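Long-range contact in diadenosine tetraphosphatase, putative (Trypanosoma brucei, PDB 2QJC), which probably hydrolyses phosphate esters or diadenosine tetraphosphate with a two-manganese centre of the calcineurin-like phosphoesterase type: residues Glu157-Ile165 against Phe202-Leu210. Residues are numbered along the deposited sequence; the frame is centred on the assembly and turned at random.
Sequences EVTTMRNLI and FGHDARRGL. With MN (manganese (II) ion), chain C; PO4 (phosphate ion), chain D.
The guanidinium of R162 lies between two side chains of the 202-210 loop. H204 is on one face, with NE2 3.6 Å above the guanidinium plane and over its centre, the two planes 34° apart; R207 is stacked flat on the opposite face, the group centres 4.1 Å apart. Two flat cations can lie together like this probably because anions meet the edge of R162: its NH2 donates to phosphate O2 (2.8 Å), while NH1 makes a salt bridge, its hydrogen bond weak, with D205 OD2, which lies in the guanidinium plane although the carboxylate itself is turned 76° from it. An arginine chain extended from CG to NE is long enough to bring this planar donor to the phosphate, probably taken up from the crystallisation liquor. The site is the dinuclear centre of a calcineurin-like phosphoesterase: H204 ND1 binds one manganese together with D55, N81 and H141. Imidazole suits the position because its other nitrogen, NE2, donates to T160 O (3.1 Å), from above the carbonyl plane, which helps fix the ring's rotation. D205 is shared, its OD1 accepting from R208 NH1 at 2.8 Å. R208 reaches past it to the classic beta bulge that R162 and N163 form opposite T180; there NH2 meets N163 OD1 on a lone pair (2.9 Å, 162° at the hydrogen), amide and guanidinium nearly coplanar, and NH1 adds a weak bond to R162 O.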
ATOM      1  N   GLU A 157       7.162  10.872  -4.730  1.00 29.92           N
ATOM      2  CA  GLU A 157       8.132   9.827  -4.421  1.00 28.20           C
ATOM      3  C   GLU A 157       7.522   8.677  -3.617  1.00 25.24           C
ATOM      4  O   GLU A 157       7.671   7.515  -3.987  1.00 24.12           O
ATOM      5  CB  GLU A 157       9.324  10.407  -3.643  1.00 30.39           C
ATOM      6  CG  GLU A 157       9.922  11.681  -4.249  1.00 31.17           C
ATOM      7  CD  GLU A 157      11.187  12.143  -3.533  1.00 31.12           C
ATOM      8  OE1 GLU A 157      11.392  11.754  -2.363  1.00 30.94           O
ATOM      9  OE2 GLU A 157      11.974  12.905  -4.138  1.00 32.34           O
ATOM     10  N   VAL A 158       6.820   8.992  -2.530  1.00 25.02           N
ATOM     11  CA  VAL A 158       6.228   7.948  -1.697  1.00 24.45           C
ATOM     12  C   VAL A 158       5.132   7.121  -2.369  1.00 23.01           C
ATOM     13  O   VAL A 158       4.784   6.041  -1.889  1.00 21.98           O
ATOM     14  CB  VAL A 158       5.674   8.530  -0.364  1.00 26.21           C
ATOM     15  CG1 VAL A 158       6.813   9.149   0.450  1.00 21.52           C
ATOM     16  CG2 VAL A 158       4.597   9.562  -0.654  1.00 27.77           C
ATOM     17  N   THR A 159       4.596   7.600  -3.484  1.00 23.54           N
ATOM     18  CA  THR A 159       3.545   6.844  -4.166  1.00 25.23           C
ATOM     19  C   THR A 159       3.958   6.223  -5.497  1.00 25.00           C
ATOM     20  O   THR A 159       3.187   5.445  -6.075  1.00 23.92           O
ATOM     21  CB  THR A 159       2.282   7.706  -4.422  1.00 24.53           C
ATOM     22  OG1 THR A 159       2.631   8.869  -5.183  1.00 28.73           O
ATOM     23  CG2 THR A 159       1.646   8.125  -3.109  1.00 24.41           C
ATOM     24  N   THR A 160       5.159   6.541  -5.982  1.00 22.84           N
ATOM     25  CA  THR A 160       5.602   6.001  -7.276  1.00 25.54           C
ATOM     26  C   THR A 160       7.027   5.452  -7.398  1.00 26.27           C
ATOM     27  O   THR A 160       7.360   4.844  -8.418  1.00 25.96           O
ATOM     28  CB  THR A 160       5.479   7.066  -8.408  1.00 25.96           C
ATOM     29  OG1 THR A 160       6.502   8.055  -8.239  1.00 27.39           O
ATOM     30  CG2 THR A 160       4.122   7.750  -8.378  1.00 24.02           C
HETATM   31  N   MSE A 161       7.870   5.645  -6.388  1.00 25.35           N
HETATM   32  CA  MSE A 161       9.265   5.202  -6.507  1.00 26.30           C
HETATM   33  C   MSE A 161       9.535   3.700  -6.631  1.00 26.29           C
HETATM   34  O   MSE A 161       8.928   2.877  -5.939  1.00 24.21           O
HETATM   35  CB  MSE A 161      10.104   5.772  -5.350  1.00 28.62           C
HETATM   36  CG  MSE A 161      10.011   4.991  -4.037  1.00 35.56           C
HETATM   37 SE   MSE A 161      10.991   5.845  -2.576  1.00 47.02          SE
HETATM   38  CE  MSE A 161      12.798   5.617  -3.195  1.00 35.94           C
ATOM     39  N   ARG A 162      10.459   3.358  -7.529  1.00 25.65           N
ATOM     40  CA  ARG A 162      10.875   1.975  -7.746  1.00 25.89           C
ATOM     41  C   ARG A 162      12.395   1.885  -7.575  1.00 24.85           C
ATOM     42  O   ARG A 162      12.927   0.909  -7.023  1.00 23.13           O
ATOM     43  CB  ARG A 162      10.510   1.508  -9.158  1.00 27.48           C
ATOM     44  CG  ARG A 162       9.024   1.352  -9.419  1.00 29.51           C
ATOM     45  CD  ARG A 162       8.766   1.131 -10.909  1.00 35.01           C
ATOM     46  NE  ARG A 162       7.395   1.478 -11.299  1.00 35.21           N
ATOM     47  CZ  ARG A 162       6.350   0.676 -11.145  1.00 36.63           C
ATOM     48  NH1 ARG A 162       6.507  -0.528 -10.609  1.00 37.70           N
ATOM     49  NH2 ARG A 162       5.148   1.076 -11.533  1.00 40.49           N
ATOM     50  N   ASN A 163      13.080   2.929  -8.033  1.00 24.69           N
ATOM     51  CA  ASN A 163      14.531   2.997  -7.990  1.00 25.99           C
ATOM     52  C   ASN A 163      15.117   4.258  -7.343  1.00 26.10           C
ATOM     53  O   ASN A 163      14.448   5.279  -7.194  1.00 26.57           O
ATOM     54  CB  ASN A 163      15.079   2.883  -9.423  1.00 28.58           C
ATOM     55  CG  ASN A 163      15.136   1.444  -9.929  1.00 31.40           C
ATOM     56  OD1 ASN A 163      14.391   0.577  -9.471  1.00 33.66           O
ATOM     57  ND2 ASN A 163      16.026   1.189 -10.888  1.00 31.21           N
ATOM     58  N   LEU A 164      16.389   4.157  -6.972  1.00 28.42           N
ATOM     59  CA  LEU A 164      17.151   5.260  -6.387  1.00 29.63           C
ATOM     60  C   LEU A 164      18.490   5.296  -7.141  1.00 31.84           C
ATOM     61  O   LEU A 164      19.207   4.282  -7.227  1.00 28.39           O
ATOM     62  CB  LEU A 164      17.389   5.031  -4.887  1.00 27.73           C
ATOM     63  CG  LEU A 164      16.231   5.377  -3.939  1.00 28.34           C
ATOM     64  CD1 LEU A 164      16.504   4.792  -2.553  1.00 27.38           C
ATOM     65  CD2 LEU A 164      16.054   6.886  -3.871  1.00 25.48           C
ATOM     66  N   ILE A 165      18.808   6.463  -7.693  1.00 33.05           N
ATOM     67  CA  ILE A 165      20.031   6.651  -8.465  1.00 38.05           C
ATOM     68  C   ILE A 165      20.973   7.640  -7.790  1.00 41.41           C
ATOM     69  O   ILE A 165      20.566   8.744  -7.413  1.00 40.95           O
ATOM     70  CB  ILE A 165      19.721   7.209  -9.867  1.00 38.53           C
ATOM     71  CG1 ILE A 165      18.571   6.425 -10.503  1.00 38.39           C
ATOM     72  CG2 ILE A 165      20.972   7.138 -10.732  1.00 38.52           C
ATOM     73  CD1 ILE A 165      18.072   7.023 -11.799  1.00 41.00           C
ATOM     74  N   PHE A 202       5.451  -2.032   2.129  1.00 19.59           N
ATOM     75  CA  PHE A 202       4.911  -1.357   0.954  1.00 20.62           C
ATOM     76  C   PHE A 202       4.357  -2.305  -0.111  1.00 18.85           C
ATOM     77  O   PHE A 202       4.351  -3.516   0.070  1.00 22.24           O
ATOM     78  CB  PHE A 202       6.024  -0.492   0.348  1.00 20.98           C
ATOM     79  CG  PHE A 202       7.221  -1.290  -0.138  1.00 21.23           C
ATOM     80  CD1 PHE A 202       7.425  -1.504  -1.500  1.00 19.69           C
ATOM     81  CD2 PHE A 202       8.131  -1.840   0.772  1.00 20.14           C
ATOM     82  CE1 PHE A 202       8.520  -2.253  -1.951  1.00 18.09           C
ATOM     83  CE2 PHE A 202       9.227  -2.591   0.335  1.00 21.03           C
ATOM     84  CZ  PHE A 202       9.424  -2.799  -1.032  1.00 20.82           C
ATOM     85  N   GLY A 203       3.905  -1.730  -1.221  1.00 19.46           N
ATOM     86  CA  GLY A 203       3.382  -2.495  -2.349  1.00 18.40           C
ATOM     87  C   GLY A 203       3.842  -1.819  -3.641  1.00 18.63           C
ATOM     88  O   GLY A 203       5.043  -1.690  -3.873  1.00 17.67           O
ATOM     89  N   HIS A 204       2.896  -1.403  -4.484  1.00 19.94           N
ATOM     90  CA  HIS A 204       3.178  -0.688  -5.738  1.00 21.11           C
ATOM     91  C   HIS A 204       3.948  -1.358  -6.890  1.00 23.63           C
ATOM     92  O   HIS A 204       3.447  -1.411  -8.018  1.00 23.52           O
ATOM     93  CB  HIS A 204       3.875   0.644  -5.409  1.00 22.89           C
ATOM     94  CG  HIS A 204       4.272   1.448  -6.614  1.00 25.57           C
ATOM     95  ND1 HIS A 204       3.359   1.909  -7.538  1.00 27.07           N
ATOM     96  CD2 HIS A 204       5.482   1.896  -7.028  1.00 25.63           C
ATOM     97  CE1 HIS A 204       3.986   2.609  -8.468  1.00 22.39           C
ATOM     98  NE2 HIS A 204       5.276   2.617  -8.181  1.00 27.10           N
ATOM     99  N   ASP A 205       5.156  -1.847  -6.603  1.00 24.78           N
ATOM    100  CA  ASP A 205       6.052  -2.440  -7.603  1.00 24.51           C
ATOM    101  C   ASP A 205       5.732  -3.877  -8.037  1.00 25.76           C
ATOM    102  O   ASP A 205       6.511  -4.799  -7.775  1.00 23.23           O
ATOM    103  CB  ASP A 205       7.496  -2.364  -7.073  1.00 23.49           C
ATOM    104  CG  ASP A 205       8.558  -2.496  -8.180  1.00 26.34           C
ATOM    105  OD1 ASP A 205       9.763  -2.402  -7.858  1.00 25.68           O
ATOM    106  OD2 ASP A 205       8.203  -2.688  -9.363  1.00 24.46           O
ATOM    107  N   ALA A 206       4.601  -4.057  -8.720  1.00 25.72           N
ATOM    108  CA  ALA A 206       4.184  -5.380  -9.197  1.00 25.60           C
ATOM    109  C   ALA A 206       5.242  -6.051 -10.079  1.00 24.59           C
ATOM    110  O   ALA A 206       5.364  -7.274 -10.097  1.00 24.09           O
ATOM    111  CB  ALA A 206       2.858  -5.264  -9.973  1.00 25.19           C
ATOM    112  N   ARG A 207       6.010  -5.254 -10.818  1.00 27.70           N
ATOM    113  CA  ARG A 207       7.050  -5.816 -11.688  1.00 27.25           C
ATOM    114  C   ARG A 207       8.035  -6.712 -10.946  1.00 26.91           C
ATOM    115  O   ARG A 207       8.583  -7.646 -11.523  1.00 26.43           O
ATOM    116  CB  ARG A 207       7.855  -4.711 -12.352  1.00 27.28           C
ATOM    117  CG  ARG A 207       7.058  -3.792 -13.220  1.00 29.80           C
ATOM    118  CD  ARG A 207       7.972  -2.771 -13.805  1.00 30.53           C
ATOM    119  NE  ARG A 207       7.216  -1.670 -14.374  1.00 36.28           N
ATOM    120  CZ  ARG A 207       7.765  -0.542 -14.795  1.00 35.28           C
ATOM    121  NH1 ARG A 207       9.079  -0.383 -14.705  1.00 35.48           N
ATOM    122  NH2 ARG A 207       7.001   0.422 -15.288  1.00 37.35           N
ATOM    123  N   ARG A 208       8.279  -6.412  -9.675  1.00 26.93           N
ATOM    124  CA  ARG A 208       9.222  -7.192  -8.887  1.00 27.35           C
ATOM    125  C   ARG A 208       8.582  -8.253  -8.012  1.00 28.77           C
ATOM    126  O   ARG A 208       9.278  -9.084  -7.424  1.00 29.49           O
ATOM    127  CB  ARG A 208      10.067  -6.259  -8.019  1.00 29.21           C
ATOM    128  CG  ARG A 208      11.043  -5.398  -8.802  1.00 28.91           C
ATOM    129  CD  ARG A 208      11.965  -4.626  -7.858  1.00 30.14           C
ATOM    130  NE  ARG A 208      13.115  -4.065  -8.558  1.00 31.76           N
ATOM    131  CZ  ARG A 208      13.334  -2.764  -8.734  1.00 34.02           C
ATOM    132  NH1 ARG A 208      12.477  -1.863  -8.257  1.00 31.85           N
ATOM    133  NH2 ARG A 208      14.416  -2.361  -9.389  1.00 32.59           N
ATOM    134  N   GLY A 209       7.258  -8.224  -7.916  1.00 29.33           N
ATOM    135  CA  GLY A 209       6.569  -9.202  -7.100  1.00 30.30           C
ATOM    136  C   GLY A 209       6.910  -9.068  -5.630  1.00 31.62           C
ATOM    137  O   GLY A 209       7.384  -8.023  -5.181  1.00 30.26           O
ATOM    138  N   LEU A 210       6.664 -10.136  -4.877  1.00 31.52           N
ATOM    139  CA  LEU A 210       6.937 -10.155  -3.446  1.00 31.76           C
ATOM    140  C   LEU A 210       8.433  -9.969  -3.193  1.00 32.42           C
ATOM    141  O   LEU A 210       9.251 -10.713  -3.730  1.00 31.34           O
ATOM    142  CB  LEU A 210       6.477 -11.491  -2.859  1.00 34.30           C
ATOM    143  CG  LEU A 210       6.413 -11.633  -1.337  1.00 32.66           C
ATOM    144  CD1 LEU A 210       5.275 -10.771  -0.799  1.00 33.09           C
ATOM    145  CD2 LEU A 210       6.177 -13.093  -0.974  1.00 34.16           C
TER
HETATM  146 MN    MN C 401       1.070   1.872  -7.510  1.00 45.44          MN
HETATM  147  P   PO4 D 500       1.187  -0.277 -10.614  1.00 47.08           P
HETATM  148  O1  PO4 D 500       0.958  -1.871 -10.843  1.00 46.07           O
HETATM  149  O2  PO4 D 500       2.751  -0.029 -10.512  1.00 45.97           O
HETATM  150  O3  PO4 D 500       0.590   0.482 -11.834  1.00 47.54           O
HETATM  151  O4  PO4 D 500       0.500   0.143  -9.283  1.00 47.40           O
HETATM  152  O   HOH W   1       4.301  -2.802 -11.731  1.00 23.21           O